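Local coordinates for mandelate racemase/muconate lactonizing enzyme family protein (Roseovarius sp. TM1035, PDB 3T9P) that probably catalyses an isomerase-type reaction, as a putative member of the mandelate racemase/muconate lactonizing enzyme family within the enolase superfamily, at residues T63-H66 and R67-P71; G120-V123 and A124-L127; H288-L291 and Q292-M296. All blocks are in the same frame, centred on the assembly; numbering follows the deposited sequence.

All three contacts are local ones along the chain: two within long helices, one at the start of a short helix. Contact 1, mostly buried, belongs to helix 58-73 of the N-terminal domain: Phe65 packs on Ile69 and Ala70 beside a pi-type turn, while Arg67 reaches a sulfate and the second subunit. Contact 2, partly buried, is the start of the short helix 123-126, where a proline carbonyl and aliphatic side chains do the work. Contact 3, also partly buried, is regular alpha-helix within 287-299 of the barrel domain, held almost wholly by backbone bonds. Contacts 2 and 3 touch through Leu127 CD2 and Leu291 CD1, 4.0 Å apart; contact 1 stands apart, about 9 Å from contact 3 between nearest atoms.

Contact 1. Residues T63-H66 and R67-P71; sequences TIFH and RQIAP. With SO4 (sulfate ion), chain D.
Phe65 and Ile69 cross at about a right angle, with Ile69 CB over one face of the ring and Ile69 CG2 4.0 Å from Phe65 CE1. Phe65 CG stands anti to the backbone N (chi1 177°), which carries the ring along the helix towards Ile69 and Ala70; Ala70 CB lies 4.2 Å from Phe65 CE2. On the side that meets the second subunit, Thr63 and Arg67 run side by side. The Arg67 chain bends at chi2 and chi3, and its NH2 gives a hydrogen bond of 2.7 Å to O2 of the sulfate, which meets the guanidinium at its edge. Thr63 CG2 borders the same ion, 3.7 Å from its O4. The sulfate probably comes from the crystallisation liquor and is also bonded to Gln384.

Behind these side chains the backbone widens into a pi-type turn. Phe65 O accepts two bonds, from Ile69 N at 3.0 Å and from Ala70 N, also at 3.0 Å, the latter nearly straight at 172°. Pro71, which has no N-H to give, breaks the bonding pattern, and its CD sits 3.4 Å from His66 O. The His66 ring has Phe65 CD2 over its centre, and both its nitrogens are bonded, ND1 to Ser386 and NE2 to Thr30.

His66 thus ties helix 58-73 to strands 382-387 and 25-32, and Phe65 packs on Leu28 of the latter. Ile64 and Ile69 face helix 98-119, while Arg67 also forms a salt bridge with Asp59 of the second subunit.

Contact 2. Residues G120-V123 and A124-L127; sequences GKPV and ATLL
Lys121 lays its extended chain over the first turn of helix 123-126: its CD is 4.0 Å from Thr125 CG2, crossing that side chain at about a right angle, and its CB is 3.9 Å from Leu126 CD2. Its NZ ends in a salt bridge with Glu119. Pro122 occupies the N-cap position, and its carbonyl begins the helix. Pro122 O accepts a bond of 3.2 Å from Leu126 N and a weak one from Thr125 N. The proline ring also touches Thr125, CD to OG1 at 3.7 Å. Val123 O takes the next bond, 2.9 Å from Leu127 N and bent to 131° at the hydrogen, where the helix is already ending. Val123 CG1 is anti to the backbone N (chi1 171°), which sets this branch alongside Leu127, 3.9 Å from its CG.

This short turn follows helix 98-119, whose Trp112 meets both Val123 and Leu127. Ala124 N bonds to His320 of helix 313-322, and backbone bonds join Lys121 and Val123 to Gly368. Leu127 extends the packing to Met287 and Leu291 of helix 287-299.

Contact 3. Residues H288-L291 and Q292-M296; sequences HRTL and QVCQM
Four successive i to i+4 backbone bonds, from Gln292 N, Val293 N, Cys294 N and Gln295 N to the carbonyls of His288, Arg289, Thr290 and Leu291, make this a regular alpha-helical stretch, the bond from Cys294 N to Thr290 O being 2.9 Å long and that from Gln295 N to Leu291 O 3.0 Å.

Side chains touch the preceding turn mainly through their first carbons. Cys294 CB lies 3.4 Å from Leu291 O, and its sulfur turns back over the turn: with SG beside the backbone N (chi1 -72°), it comes to 3.4 Å from Thr290 O. Thr290 CG2 and Cys294 SG approach only loosely, at 4.4 Å. Gln292 CB rests 3.4 Å from Arg289 O, but the chain then bends at chi2 and leads its amide away. Val293 CB lies against Thr290 O, while its CG2 branch is 3.8 Å from Arg289 O. Gln295 CB makes a similar approach to Leu291 O.

Two polar ends, of Thr290 and Arg289, are bonded outside 288-296: Thr290 OG1 to Gly286 O, one turn earlier, and Arg289 through NE to Met284 O and through NH2 to Cys260 O, with its guanidinium also in a cation-pi contact with Tyr262.

Different sides of helix 287-299 therefore meet different neighbours. Val293 and Met296 pack on Trp265 of helix 262-270, and Thr290 packs on Val281 and Met284 of helix 281-284. His288 meets Phe81 edge-to-face and packs against helix 82-91, and its backbone N bonds to Asp108 of helix 98-119, joining the barrel domain to N-terminal-domain helices.

Contact 1. Residues T63-H66 and R67-P71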
loop_
_atom_site.group_PDB
_atom_site.type_symbol
_atom_site.label_atom_id
_atom_site.label_comp_id
_atom_site.label_asym_id
_atom_site.label_seq_id
_atom_site.Cartn_x
_atom_site.Cartn_y
_atom_site.Cartn_z
ATOM N N THR A 63 -12.882 0.431 -9.743
ATOM C CA THR A 63 -13.088 -0.994 -9.727
ATOM C C THR A 63 -12.848 -1.535 -8.303
ATOM O O THR A 63 -13.603 -2.291 -7.787
ATOM C CB THR A 63 -12.122 -1.691 -10.679
ATOM O OG1 THR A 63 -12.368 -1.279 -12.017
ATOM C CG2 THR A 63 -12.223 -3.191 -10.530
ATOM N N ILE A 64 -11.788 -1.051 -7.688
ATOM C CA ILE A 64 -11.446 -1.372 -6.326
ATOM C C ILE A 64 -12.517 -0.894 -5.328
ATOM O O ILE A 64 -12.825 -1.580 -4.404
ATOM C CB ILE A 64 -10.067 -0.830 -5.946
ATOM C CG1 ILE A 64 -8.987 -1.550 -6.727
ATOM C CG2 ILE A 64 -9.857 -0.897 -4.437
ATOM C CD1 ILE A 64 -7.647 -1.062 -6.573
ATOM N N PHE A 65 -13.070 0.281 -5.570
ATOM C CA PHE A 65 -14.070 0.851 -4.696
ATOM C C PHE A 65 -15.238 -0.108 -4.642
ATOM O O PHE A 65 -15.699 -0.454 -3.607
ATOM C CB PHE A 65 -14.551 2.196 -5.260
ATOM C CG PHE A 65 -15.640 2.839 -4.485
ATOM C CD1 PHE A 65 -15.349 3.761 -3.526
ATOM C CD2 PHE A 65 -16.969 2.535 -4.712
ATOM C CE1 PHE A 65 -16.332 4.341 -2.812
ATOM C CE2 PHE A 65 -17.976 3.146 -4.003
ATOM C CZ PHE A 65 -17.667 4.022 -3.068
ATOM N N HIS A 66 -15.657 -0.552 -5.792
ATOM C CA HIS A 66 -16.854 -1.443 -5.810
ATOM C C HIS A 66 -16.473 -2.846 -5.318
ATOM O O HIS A 66 -17.299 -3.530 -4.728
ATOM C CB HIS A 66 -17.529 -1.530 -7.158
ATOM C CG HIS A 66 -18.198 -0.228 -7.533
ATOM N ND1 HIS A 66 -19.371 0.180 -6.944
ATOM C CD2 HIS A 66 -17.784 0.797 -8.304
ATOM C CE1 HIS A 66 -19.695 1.385 -7.395
ATOM N NE2 HIS A 66 -18.773 1.770 -8.256
ATOM N N ARG A 67 -15.272 -3.293 -5.548
ATOM C CA ARG A 67 -14.832 -4.595 -5.026
ATOM C C ARG A 67 -14.634 -4.682 -3.493
ATOM O O ARG A 67 -14.995 -5.606 -2.883
ATOM C CB ARG A 67 -13.569 -5.039 -5.772
ATOM C CG ARG A 67 -13.133 -6.468 -5.597
ATOM C CD ARG A 67 -13.763 -7.493 -6.519
ATOM N NE ARG A 67 -13.739 -7.188 -7.922
ATOM C CZ ARG A 67 -12.877 -7.664 -8.803
ATOM N NH1 ARG A 67 -11.920 -8.501 -8.460
ATOM N NH2 ARG A 67 -12.971 -7.278 -10.048
ATOM N N GLN A 68 -13.991 -3.661 -2.970
ATOM C CA GLN A 68 -13.458 -3.642 -1.640
ATOM C C GLN A 68 -13.892 -2.567 -0.625
ATOM O O GLN A 68 -13.637 -2.726 0.529
ATOM C CB GLN A 68 -11.929 -3.776 -1.695
ATOM C CG GLN A 68 -11.422 -4.985 -2.413
ATOM C CD GLN A 68 -9.933 -4.989 -2.628
ATOM O OE1 GLN A 68 -9.197 -5.526 -1.837
ATOM N NE2 GLN A 68 -9.504 -4.411 -3.669
ATOM N N ILE A 69 -14.539 -1.511 -1.072
ATOM C CA ILE A 69 -15.086 -0.516 -0.174
ATOM C C ILE A 69 -16.611 -0.667 -0.016
ATOM O O ILE A 69 -17.079 -0.879 1.050
ATOM C CB ILE A 69 -14.728 0.940 -0.614
ATOM C CG1 ILE A 69 -13.223 1.115 -0.805
ATOM C CG2 ILE A 69 -15.334 1.994 0.321
ATOM C CD1 ILE A 69 -12.450 1.107 0.322
ATOM N N ALA A 70 -17.337 -0.632 -1.109
ATOM C CA ALA A 70 -18.815 -0.643 -1.117
ATOM C C ALA A 70 -19.452 -1.800 -0.389
ATOM O O ALA A 70 -20.368 -1.545 0.374
ATOM C CB ALA A 70 -19.334 -0.578 -2.537
ATOM N N PRO A 71 -18.909 -3.050 -0.515
ATOM C CA PRO A 71 -19.594 -4.164 0.167
ATOM C C PRO A 71 -19.621 -4.021 1.658
ATOM O O PRO A 71 -20.576 -4.510 2.298
ATOM C CB PRO A 71 -18.783 -5.418 -0.247
ATOM C CG PRO A 71 -18.343 -5.032 -1.656
ATOM C CD PRO A 71 -17.846 -3.567 -1.413
HETATM S S SO4 D . -15.846 -5.152 -11.934
HETATM O O1 SO4 D . -17.191 -5.714 -12.173
HETATM O O2 SO4 D . -15.171 -6.195 -11.155
HETATM O O3 SO4 D . -15.176 -4.873 -13.212
HETATM O O4 SO4 D . -15.852 -3.898 -11.134
#

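Contact 2. Residues G120-V123 and A124-L127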
loop_
_atom_site.group_PDB
_atom_site.type_symbol
_atom_site.label_atom_id
_atom_site.label_comp_id
_atom_site.label_asym_id
_atom_site.label_seq_id
_atom_site.Cartn_x
_atom_site.Cartn_y
_atom_site.Cartn_z
ATOM N N GLY A 120 -27.152 21.714 6.288
ATOM C CA GLY A 120 -27.019 23.073 5.800
ATOM C C GLY A 120 -25.666 23.759 6.136
ATOM O O GLY A 120 -25.614 24.999 6.244
ATOM N N LYS A 121 -24.588 22.979 6.281
ATOM C CA LYS A 121 -23.325 23.509 6.791
ATOM C C LYS A 121 -22.181 23.127 5.817
ATOM O O LYS A 121 -22.166 21.986 5.319
ATOM C CB LYS A 121 -23.028 22.868 8.140
ATOM C CG LYS A 121 -23.867 23.543 9.344
ATOM C CD LYS A 121 -23.762 22.700 10.632
ATOM C CE LYS A 121 -24.705 23.262 11.729
ATOM N NZ LYS A 121 -24.872 22.047 12.566
ATOM N N PRO A 122 -21.222 24.052 5.554
ATOM C CA PRO A 122 -19.928 23.622 4.896
ATOM C C PRO A 122 -19.155 22.569 5.738
ATOM O O PRO A 122 -19.232 22.568 6.984
ATOM C CB PRO A 122 -19.059 24.896 4.895
ATOM C CG PRO A 122 -19.988 26.048 5.309
ATOM C CD PRO A 122 -21.187 25.463 6.039
ATOM N N VAL A 123 -18.405 21.702 5.062
ATOM C CA VAL A 123 -17.703 20.620 5.791
ATOM C C VAL A 123 -16.793 21.231 6.813
ATOM O O VAL A 123 -16.694 20.728 7.988
ATOM C CB VAL A 123 -16.882 19.732 4.832
ATOM C CG1 VAL A 123 -16.000 18.789 5.651
ATOM C CG2 VAL A 123 -17.883 18.922 3.980
ATOM N N ALA A 124 -16.214 22.360 6.463
ATOM C CA ALA A 124 -15.298 23.098 7.418
ATOM C C ALA A 124 -16.009 23.348 8.766
ATOM O O ALA A 124 -15.388 23.246 9.836
ATOM C CB ALA A 124 -14.846 24.443 6.833
ATOM N N THR A 125 -17.294 23.686 8.683
ATOM C CA THR A 125 -18.132 23.923 9.927
ATOM C C THR A 125 -18.375 22.596 10.669
ATOM O O THR A 125 -18.112 22.491 11.869
ATOM C CB THR A 125 -19.459 24.664 9.583
ATOM O OG1 THR A 125 -19.122 25.954 9.076
ATOM C CG2 THR A 125 -20.397 24.757 10.868
ATOM N N LEU A 126 -18.731 21.541 9.944
ATOM C CA LEU A 126 -18.837 20.206 10.569
ATOM C C LEU A 126 -17.589 19.817 11.296
ATOM O O LEU A 126 -17.660 19.094 12.303
ATOM C CB LEU A 126 -19.227 19.058 9.567
ATOM C CG LEU A 126 -20.458 19.332 8.736
ATOM C CD1 LEU A 126 -20.601 18.097 7.789
ATOM C CD2 LEU A 126 -21.665 19.494 9.639
ATOM N N LEU A 127 -16.431 20.314 10.859
ATOM C CA LEU A 127 -15.172 19.919 11.447
ATOM C C LEU A 127 -14.712 20.831 12.566
ATOM O O LEU A 127 -13.581 20.742 12.994
ATOM C CB LEU A 127 -14.058 19.750 10.345
ATOM C CG LEU A 127 -14.306 18.719 9.200
ATOM C CD1 LEU A 127 -13.048 18.542 8.276
ATOM C CD2 LEU A 127 -14.552 17.437 9.823
#

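Contact 3. Residues H288-L291 and Q292-M296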
loop_
_atom_site.group_PDB
_atom_site.type_symbol
_atom_site.label_atom_id
_atom_site.label_comp_id
_atom_site.label_asym_id
_atom_site.label_seq_id
_atom_site.Cartn_x
_atom_site.Cartn_y
_atom_site.Cartn_z
ATOM N N HIS A 288 -11.378 11.886 7.742
ATOM C CA HIS A 288 -11.170 11.291 9.079
ATOM C C HIS A 288 -9.725 10.868 9.185
ATOM O O HIS A 288 -9.099 11.107 10.187
ATOM C CB HIS A 288 -12.080 10.037 9.268
ATOM C CG HIS A 288 -13.462 10.357 9.769
ATOM N ND1 HIS A 288 -13.685 11.038 10.950
ATOM C CD2 HIS A 288 -14.683 10.015 9.295
ATOM C CE1 HIS A 288 -14.998 11.178 11.133
ATOM N NE2 HIS A 288 -15.629 10.540 10.153
ATOM N N ARG A 289 -9.189 10.184 8.168
ATOM C CA ARG A 289 -7.832 9.688 8.264
ATOM C C ARG A 289 -6.827 10.823 8.234
ATOM O O ARG A 289 -5.861 10.765 8.992
ATOM C CB ARG A 289 -7.553 8.646 7.190
ATOM C CG ARG A 289 -8.360 7.331 7.441
ATOM C CD ARG A 289 -7.983 6.237 6.336
ATOM N NE ARG A 289 -6.522 5.949 6.214
ATOM C CZ ARG A 289 -5.832 5.240 7.085
ATOM N NH1 ARG A 289 -6.496 4.686 8.155
ATOM N NH2 ARG A 289 -4.520 5.019 6.905
ATOM N N THR A 290 -7.090 11.870 7.439
ATOM C CA THR A 290 -6.140 13.000 7.428
ATOM C C THR A 290 -6.105 13.715 8.842
ATOM O O THR A 290 -5.038 14.068 9.359
ATOM C CB THR A 290 -6.529 13.989 6.291
ATOM O OG1 THR A 290 -6.466 13.218 5.090
ATOM C CG2 THR A 290 -5.481 15.160 6.171
ATOM N N LEU A 291 -7.294 13.912 9.406
ATOM C CA LEU A 291 -7.450 14.448 10.774
ATOM C C LEU A 291 -6.643 13.666 11.810
ATOM O O LEU A 291 -6.020 14.272 12.681
ATOM C CB LEU A 291 -8.950 14.451 11.161
ATOM C CG LEU A 291 -9.738 15.581 10.486
ATOM C CD1 LEU A 291 -11.275 15.312 10.759
ATOM C CD2 LEU A 291 -9.220 17.002 11.017
ATOM N N GLN A 292 -6.576 12.339 11.683
ATOM C CA GLN A 292 -5.766 11.483 12.540
ATOM C C GLN A 292 -4.258 11.834 12.397
ATOM O O GLN A 292 -3.569 12.090 13.436
ATOM C CB GLN A 292 -6.086 9.990 12.284
ATOM C CG GLN A 292 -5.248 8.982 13.122
ATOM C CD GLN A 292 -5.448 9.094 14.684
ATOM O OE1 GLN A 292 -6.576 9.310 15.188
ATOM N NE2 GLN A 292 -4.317 8.987 15.434
ATOM N N VAL A 293 -3.791 12.031 11.152
ATOM C CA VAL A 293 -2.452 12.520 10.938
ATOM C C VAL A 293 -2.233 13.921 11.545
ATOM O O VAL A 293 -1.179 14.145 12.141
ATOM C CB VAL A 293 -2.034 12.453 9.439
ATOM C CG1 VAL A 293 -0.628 13.112 9.252
ATOM C CG2 VAL A 293 -2.091 10.948 8.959
ATOM N N CYS A 294 -3.182 14.830 11.400
ATOM C CA CYS A 294 -3.002 16.185 11.922
ATOM C C CYS A 294 -2.802 16.153 13.446
ATOM O O CYS A 294 -2.016 16.951 14.001
ATOM C CB CYS A 294 -4.244 16.969 11.650
ATOM S SG CYS A 294 -4.395 17.349 9.830
ATOM N N GLN A 295 -3.496 15.203 14.069
ATOM C CA GLN A 295 -3.533 15.051 15.537
ATOM C C GLN A 295 -2.271 14.361 16.009
ATOM O O GLN A 295 -1.686 14.811 16.965
ATOM C CB GLN A 295 -4.856 14.389 15.897
ATOM C CG GLN A 295 -4.925 13.671 17.213
ATOM C CD GLN A 295 -6.122 12.676 17.193
ATOM O OE1 GLN A 295 -6.059 11.588 17.800
ATOM N NE2 GLN A 295 -7.191 13.036 16.430
ATOM N N MET A 296 -1.714 13.432 15.242
ATOM C CA MET A 296 -0.346 12.940 15.454
ATOM C C MET A 296 0.733 14.029 15.350
ATOM O O MET A 296 1.682 14.077 16.169
ATOM C CB MET A 296 0.019 11.791 14.471
ATOM C CG MET A 296 -0.825 10.534 14.684
ATOM S SD MET A 296 -0.727 9.412 13.220
ATOM C CE MET A 296 0.990 8.917 13.138
#